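Long-range contact in probable peptidyl-prolyl cis-trans isomerase (Mimivirus, PDB 2OSE), which belongs to the cyclophilin family, forms a homotrimer, and is thought to isomerise peptidyl-prolyl bonds between cis and trans and to bind cyclosporin A: residues 75-87 with 187-201. Numbering follows the deposited sequence.
Sequences TYEGCKFHNVLHN and IKPYAGRKYPTFSIG
Ile187 meets the 75-87 segment with its CD1, which lies 4.0 Å from Val84 CB and also reaches the backbone N of His86. The next two residues take the His86 imidazole: Lys188 sets its CA over one face in a CH-pi contact, 3.8 Å from the ring centroid, and Pro189 brings CD to within 3.6 Å of His86 CD2. His86 CG stands anti to the backbone N (chi1 179°); ND1 of His86 is hydrogen-bonded to Asn184 O, which should limit the ring's rotation. Beyond the type II turn Tyr190-Arg193, where Arg193 makes a salt bridge to Asp144 of the second subunit, Tyr195 slides past Val84, CD2 to CG2 3.7 Å, and its OH shares a water with His86 N. A second water joins Phe198 N to Phe81 O. A short paired run follows, with a single beta bridge between Lys80 and Ser199: Phe81 N donates to Phe198 O (2.8 Å, 172° at the hydrogen), Ile200 N to Cys79 O (2.8 Å), and Gly78 N to Ile200 O (2.7 Å), the last from the type II turn Tyr76-Cys79. The Ile200 and Phe81 side chains cross at about a right angle, CG1 against CE2, while Ile200 CD1 touches Tyr76 CB and Cys79 CB. In the cyclophilin beta-barrel, strand 198-205 also pairs with strand 16-23; three direct backbone bonds and a water tie the loop here, whereas towards His86 side-chain packing, a CH-pi contact and a bridging water take over.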
loop_
_atom_site.group_PDB
_atom_site.type_symbol
_atom_site.label_atom_id
_atom_site.label_comp_id
_atom_site.label_asym_id
_atom_site.label_seq_id
_atom_site.Cartn_x
_atom_site.Cartn_y
_atom_site.Cartn_z
ATOM N N THR A 75 18.361 16.694 -3.941
ATOM C CA THR A 75 18.913 15.730 -4.906
ATOM C C THR A 75 17.983 14.532 -5.140
ATOM O O THR A 75 17.150 14.201 -4.298
ATOM C CB THR A 75 20.337 15.252 -4.497
ATOM O OG1 THR A 75 20.814 14.295 -5.438
ATOM C CG2 THR A 75 20.338 14.608 -3.118
ATOM N N TYR A 76 18.125 13.894 -6.302
ATOM C CA TYR A 76 17.433 12.656 -6.583
ATOM C C TYR A 76 18.158 11.506 -5.901
ATOM O O TYR A 76 17.598 10.455 -5.744
ATOM C CB TYR A 76 17.381 12.413 -8.103
ATOM C CG TYR A 76 16.253 13.102 -8.815
ATOM C CD1 TYR A 76 14.929 12.988 -8.344
ATOM C CD2 TYR A 76 16.481 13.841 -9.977
ATOM C CE1 TYR A 76 13.879 13.605 -9.012
ATOM C CE2 TYR A 76 15.445 14.466 -10.644
ATOM C CZ TYR A 76 14.131 14.338 -10.157
ATOM O OH TYR A 76 13.069 14.924 -10.823
ATOM N N GLU A 77 19.414 11.715 -5.501
ATOM C CA GLU A 77 20.230 10.691 -4.863
ATOM C C GLU A 77 19.530 10.226 -3.583
ATOM O O GLU A 77 19.202 11.032 -2.723
ATOM C CB GLU A 77 21.660 11.175 -4.591
ATOM C CG GLU A 77 22.508 10.098 -3.834
ATOM C CD GLU A 77 24.002 10.410 -3.709
ATOM O OE1 GLU A 77 24.459 11.519 -4.055
ATOM O OE2 GLU A 77 24.739 9.497 -3.277
ATOM N N GLY A 78 19.232 8.929 -3.520
ATOM C CA GLY A 78 18.584 8.340 -2.359
ATOM C C GLY A 78 17.100 8.118 -2.538
ATOM O O GLY A 78 16.498 7.336 -1.802
ATOM N N CYS A 79 16.497 8.797 -3.517
ATOM C CA CYS A 79 15.079 8.582 -3.843
ATOM C C CYS A 79 14.768 7.138 -4.183
ATOM O O CYS A 79 15.531 6.478 -4.917
ATOM C CB CYS A 79 14.662 9.438 -5.030
ATOM S SG CYS A 79 14.511 11.139 -4.625
ATOM N N LYS A 80 13.641 6.654 -3.666
ATOM C CA LYS A 80 13.153 5.314 -3.989
ATOM C C LYS A 80 12.283 5.359 -5.238
ATOM O O LYS A 80 11.671 6.387 -5.547
ATOM C CB LYS A 80 12.338 4.722 -2.828
ATOM C CG LYS A 80 13.089 4.713 -1.478
ATOM C CD LYS A 80 12.287 3.976 -0.391
ATOM C CE LYS A 80 13.072 3.965 0.947
ATOM N NZ LYS A 80 12.156 3.487 2.053
ATOM N N PHE A 81 12.236 4.244 -5.961
ATOM C CA PHE A 81 11.265 4.090 -7.025
ATOM C C PHE A 81 10.001 3.609 -6.347
ATOM O O PHE A 81 9.949 2.471 -5.876
ATOM C CB PHE A 81 11.781 3.151 -8.127
ATOM C CG PHE A 81 12.841 3.797 -8.980
ATOM C CD1 PHE A 81 12.479 4.590 -10.083
ATOM C CD2 PHE A 81 14.174 3.701 -8.634
ATOM C CE1 PHE A 81 13.461 5.250 -10.846
ATOM C CE2 PHE A 81 15.167 4.337 -9.396
ATOM C CZ PHE A 81 14.804 5.109 -10.505
ATOM N N HIS A 82 9.011 4.497 -6.276
ATOM C CA HIS A 82 7.849 4.322 -5.370
ATOM C C HIS A 82 6.618 3.684 -6.001
ATOM O O HIS A 82 5.743 3.156 -5.287
ATOM C CB HIS A 82 7.503 5.633 -4.630
ATOM C CG HIS A 82 7.128 6.791 -5.518
ATOM N ND1 HIS A 82 5.986 6.808 -6.291
ATOM C CD2 HIS A 82 7.703 8.007 -5.685
ATOM C CE1 HIS A 82 5.883 7.968 -6.908
ATOM N NE2 HIS A 82 6.915 8.714 -6.562
ATOM N N ASN A 83 6.541 3.729 -7.329
ATOM C CA ASN A 83 5.457 3.121 -8.073
ATOM C C ASN A 83 6.178 2.432 -9.208
ATOM O O ASN A 83 6.982 3.089 -9.924
ATOM C CB ASN A 83 4.496 4.177 -8.671
ATOM C CG ASN A 83 3.420 4.657 -7.697
ATOM O OD1 ASN A 83 2.240 4.375 -7.893
ATOM N ND2 ASN A 83 3.816 5.397 -6.660
ATOM N N VAL A 84 5.941 1.125 -9.345
ATOM C CA VAL A 84 6.614 0.288 -10.338
ATOM C C VAL A 84 5.583 -0.663 -10.892
ATOM O O VAL A 84 4.713 -1.170 -10.141
ATOM C CB VAL A 84 7.864 -0.467 -9.803
ATOM C CG1 VAL A 84 8.917 0.510 -9.243
ATOM C CG2 VAL A 84 7.490 -1.560 -8.760
ATOM N N LEU A 85 5.630 -0.866 -12.207
ATOM C CA LEU A 85 4.639 -1.685 -12.879
ATOM C C LEU A 85 5.307 -2.470 -13.994
ATOM O O LEU A 85 5.747 -1.877 -14.999
ATOM C CB LEU A 85 3.479 -0.816 -13.412
ATOM C CG LEU A 85 2.327 -1.603 -14.051
ATOM C CD1 LEU A 85 1.695 -2.550 -13.010
ATOM C CD2 LEU A 85 1.270 -0.703 -14.754
ATOM N N HIS A 86 5.392 -3.794 -13.798
ATOM C CA HIS A 86 5.979 -4.743 -14.775
ATOM C C HIS A 86 5.483 -4.469 -16.182
ATOM O O HIS A 86 4.270 -4.265 -16.410
ATOM C CB HIS A 86 5.711 -6.210 -14.331
ATOM C CG HIS A 86 6.251 -7.258 -15.261
ATOM N ND1 HIS A 86 7.589 -7.604 -15.310
ATOM C CD2 HIS A 86 5.620 -8.097 -16.116
ATOM C CE1 HIS A 86 7.765 -8.562 -16.209
ATOM N NE2 HIS A 86 6.584 -8.887 -16.702
ATOM N N ASN A 87 6.420 -4.454 -17.137
ATOM C CA ASN A 87 6.126 -4.238 -18.576
ATOM C C ASN A 87 5.562 -2.853 -18.877
ATOM O O ASN A 87 5.052 -2.618 -19.977
ATOM C CB ASN A 87 5.159 -5.291 -19.158
ATOM C CG ASN A 87 5.798 -6.629 -19.391
ATOM O OD1 ASN A 87 5.097 -7.630 -19.605
ATOM N ND2 ASN A 87 7.112 -6.678 -19.362
ATOM N N ILE A 187 10.602 -7.433 -11.239
ATOM C CA ILE A 187 9.263 -7.066 -10.830
ATOM C C ILE A 187 8.156 -7.883 -11.510
ATOM O O ILE A 187 6.994 -7.524 -11.413
ATOM C CB ILE A 187 8.974 -5.518 -10.877
ATOM C CG1 ILE A 187 8.949 -4.973 -12.315
ATOM C CG2 ILE A 187 9.977 -4.755 -9.948
ATOM C CD1 ILE A 187 8.648 -3.434 -12.391
ATOM N N LYS A 188 8.527 -9.000 -12.141
ATOM C CA LYS A 188 7.531 -9.913 -12.694
ATOM C C LYS A 188 6.567 -10.314 -11.563
ATOM O O LYS A 188 7.023 -10.706 -10.489
ATOM C CB LYS A 188 8.217 -11.137 -13.300
ATOM C CG LYS A 188 7.234 -12.141 -13.945
ATOM C CD LYS A 188 7.949 -13.416 -14.314
ATOM C CE LYS A 188 6.996 -14.625 -14.361
ATOM N NZ LYS A 188 5.950 -14.497 -15.439
ATOM N N PRO A 189 5.250 -10.091 -11.764
ATOM C CA PRO A 189 4.327 -10.304 -10.638
ATOM C C PRO A 189 3.953 -11.764 -10.354
ATOM O O PRO A 189 3.829 -12.606 -11.267
ATOM C CB PRO A 189 3.094 -9.496 -11.029
ATOM C CG PRO A 189 3.083 -9.554 -12.539
ATOM C CD PRO A 189 4.561 -9.523 -12.946
ATOM N N TYR A 190 3.804 -12.019 -9.062
ATOM C CA TYR A 190 3.400 -13.297 -8.507
ATOM C C TYR A 190 2.582 -12.911 -7.283
ATOM O O TYR A 190 3.019 -12.057 -6.526
ATOM C CB TYR A 190 4.627 -14.062 -8.018
ATOM C CG TYR A 190 5.426 -14.717 -9.104
ATOM C CD1 TYR A 190 4.861 -15.723 -9.875
ATOM C CD2 TYR A 190 6.750 -14.344 -9.355
ATOM C CE1 TYR A 190 5.575 -16.369 -10.870
ATOM C CE2 TYR A 190 7.508 -15.006 -10.370
ATOM C CZ TYR A 190 6.890 -16.016 -11.118
ATOM O OH TYR A 190 7.546 -16.723 -12.123
ATOM N N ALA A 191 1.414 -13.517 -7.114
ATOM C CA ALA A 191 0.568 -13.274 -5.934
ATOM C C ALA A 191 1.359 -13.545 -4.669
ATOM O O ALA A 191 2.070 -14.588 -4.559
ATOM C CB ALA A 191 -0.672 -14.131 -6.009
ATOM N N GLY A 192 1.355 -12.561 -3.780
ATOM C CA GLY A 192 2.047 -12.631 -2.497
ATOM C C GLY A 192 3.500 -12.203 -2.459
ATOM O O GLY A 192 4.090 -12.103 -1.381
ATOM N N ARG A 193 4.099 -11.966 -3.628
ATOM C CA ARG A 193 5.493 -11.574 -3.709
ATOM C C ARG A 193 5.573 -10.050 -3.650
ATOM O O ARG A 193 5.058 -9.370 -4.545
ATOM C CB ARG A 193 6.111 -12.074 -5.030
ATOM C CG ARG A 193 7.530 -11.527 -5.372
ATOM C CD ARG A 193 8.586 -11.819 -4.296
ATOM N NE ARG A 193 8.745 -13.237 -4.007
ATOM C CZ ARG A 193 9.543 -13.729 -3.066
ATOM N NH1 ARG A 193 10.254 -12.918 -2.319
ATOM N NH2 ARG A 193 9.632 -15.052 -2.876
ATOM N N LYS A 194 6.223 -9.501 -2.630
ATOM C CA LYS A 194 6.502 -8.068 -2.720
ATOM C C LYS A 194 7.817 -7.742 -3.456
ATOM O O LYS A 194 8.835 -8.448 -3.320
ATOM C CB LYS A 194 6.332 -7.311 -1.401
ATOM C CG LYS A 194 7.038 -7.858 -0.221
ATOM C CD LYS A 194 6.538 -7.161 1.013
ATOM C CE LYS A 194 7.684 -6.861 1.945
ATOM N NZ LYS A 194 7.161 -6.225 3.178
ATOM N N TYR A 195 7.746 -6.682 -4.257
ATOM C CA TYR A 195 8.828 -6.262 -5.112
ATOM C C TYR A 195 10.015 -5.824 -4.259
ATOM O O TYR A 195 9.844 -5.345 -3.128
ATOM C CB TYR A 195 8.384 -5.097 -6.016
ATOM C CG TYR A 195 7.124 -5.312 -6.859
ATOM C CD1 TYR A 195 6.996 -6.414 -7.717
ATOM C CD2 TYR A 195 6.075 -4.388 -6.812
ATOM C CE1 TYR A 195 5.825 -6.610 -8.506
ATOM C CE2 TYR A 195 4.917 -4.559 -7.589
ATOM C CZ TYR A 195 4.798 -5.676 -8.434
ATOM O OH TYR A 195 3.645 -5.842 -9.197
ATOM N N PRO A 196 11.230 -5.964 -4.814
ATOM C CA PRO A 196 12.403 -5.350 -4.197
ATOM C C PRO A 196 12.294 -3.809 -4.240
ATOM O O PRO A 196 11.536 -3.292 -5.039
ATOM C CB PRO A 196 13.564 -5.855 -5.074
ATOM C CG PRO A 196 12.935 -6.229 -6.387
ATOM C CD PRO A 196 11.561 -6.709 -6.049
ATOM N N THR A 197 12.994 -3.102 -3.352
ATOM C CA THR A 197 13.006 -1.623 -3.369
ATOM C C THR A 197 14.220 -1.052 -4.103
ATOM O O THR A 197 15.359 -1.158 -3.645
ATOM C CB THR A 197 12.839 -1.024 -1.967
ATOM O OG1 THR A 197 11.521 -1.323 -1.514
ATOM C CG2 THR A 197 12.991 0.517 -1.988
ATOM N N PHE A 198 13.966 -0.450 -5.265
ATOM C CA PHE A 198 15.022 0.197 -6.041
ATOM C C PHE A 198 15.178 1.645 -5.634
ATOM O O PHE A 198 14.209 2.313 -5.265
ATOM C CB PHE A 198 14.687 0.106 -7.548
ATOM C CG PHE A 198 14.620 -1.300 -8.052
ATOM C CD1 PHE A 198 15.783 -2.014 -8.312
ATOM C CD2 PHE A 198 13.410 -1.925 -8.235
ATOM C CE1 PHE A 198 15.717 -3.320 -8.764
ATOM C CE2 PHE A 198 13.343 -3.250 -8.691
ATOM C CZ PHE A 198 14.475 -3.939 -8.946
ATOM N N SER A 199 16.390 2.165 -5.751
ATOM C CA SER A 199 16.585 3.582 -5.461
ATOM C C SER A 199 17.614 4.174 -6.384
ATOM O O SER A 199 18.330 3.441 -7.085
ATOM C CB SER A 199 17.002 3.781 -3.997
ATOM O OG SER A 199 18.106 2.945 -3.715
ATOM N N ILE A 200 17.692 5.496 -6.374
ATOM C CA ILE A 200 18.699 6.228 -7.131
ATOM C C ILE A 200 19.953 6.362 -6.267
ATOM O O ILE A 200 19.851 6.751 -5.077
ATOM C CB ILE A 200 18.154 7.638 -7.561
ATOM C CG1 ILE A 200 16.877 7.468 -8.413
ATOM C CG2 ILE A 200 19.218 8.461 -8.270
ATOM C CD1 ILE A 200 16.035 8.824 -8.638
ATOM N N GLY A 201 21.109 6.012 -6.837
ATOM C CA GLY A 201 22.407 6.252 -6.210
ATOM C C GLY A 201 23.009 7.544 -6.695
ATOM O O GLY A 201 22.295 8.531 -6.867
HETATM O O HOH W 1 11.370 0.178 -6.174
HETATM O O HOH W 2 4.414 -5.037 -11.468
#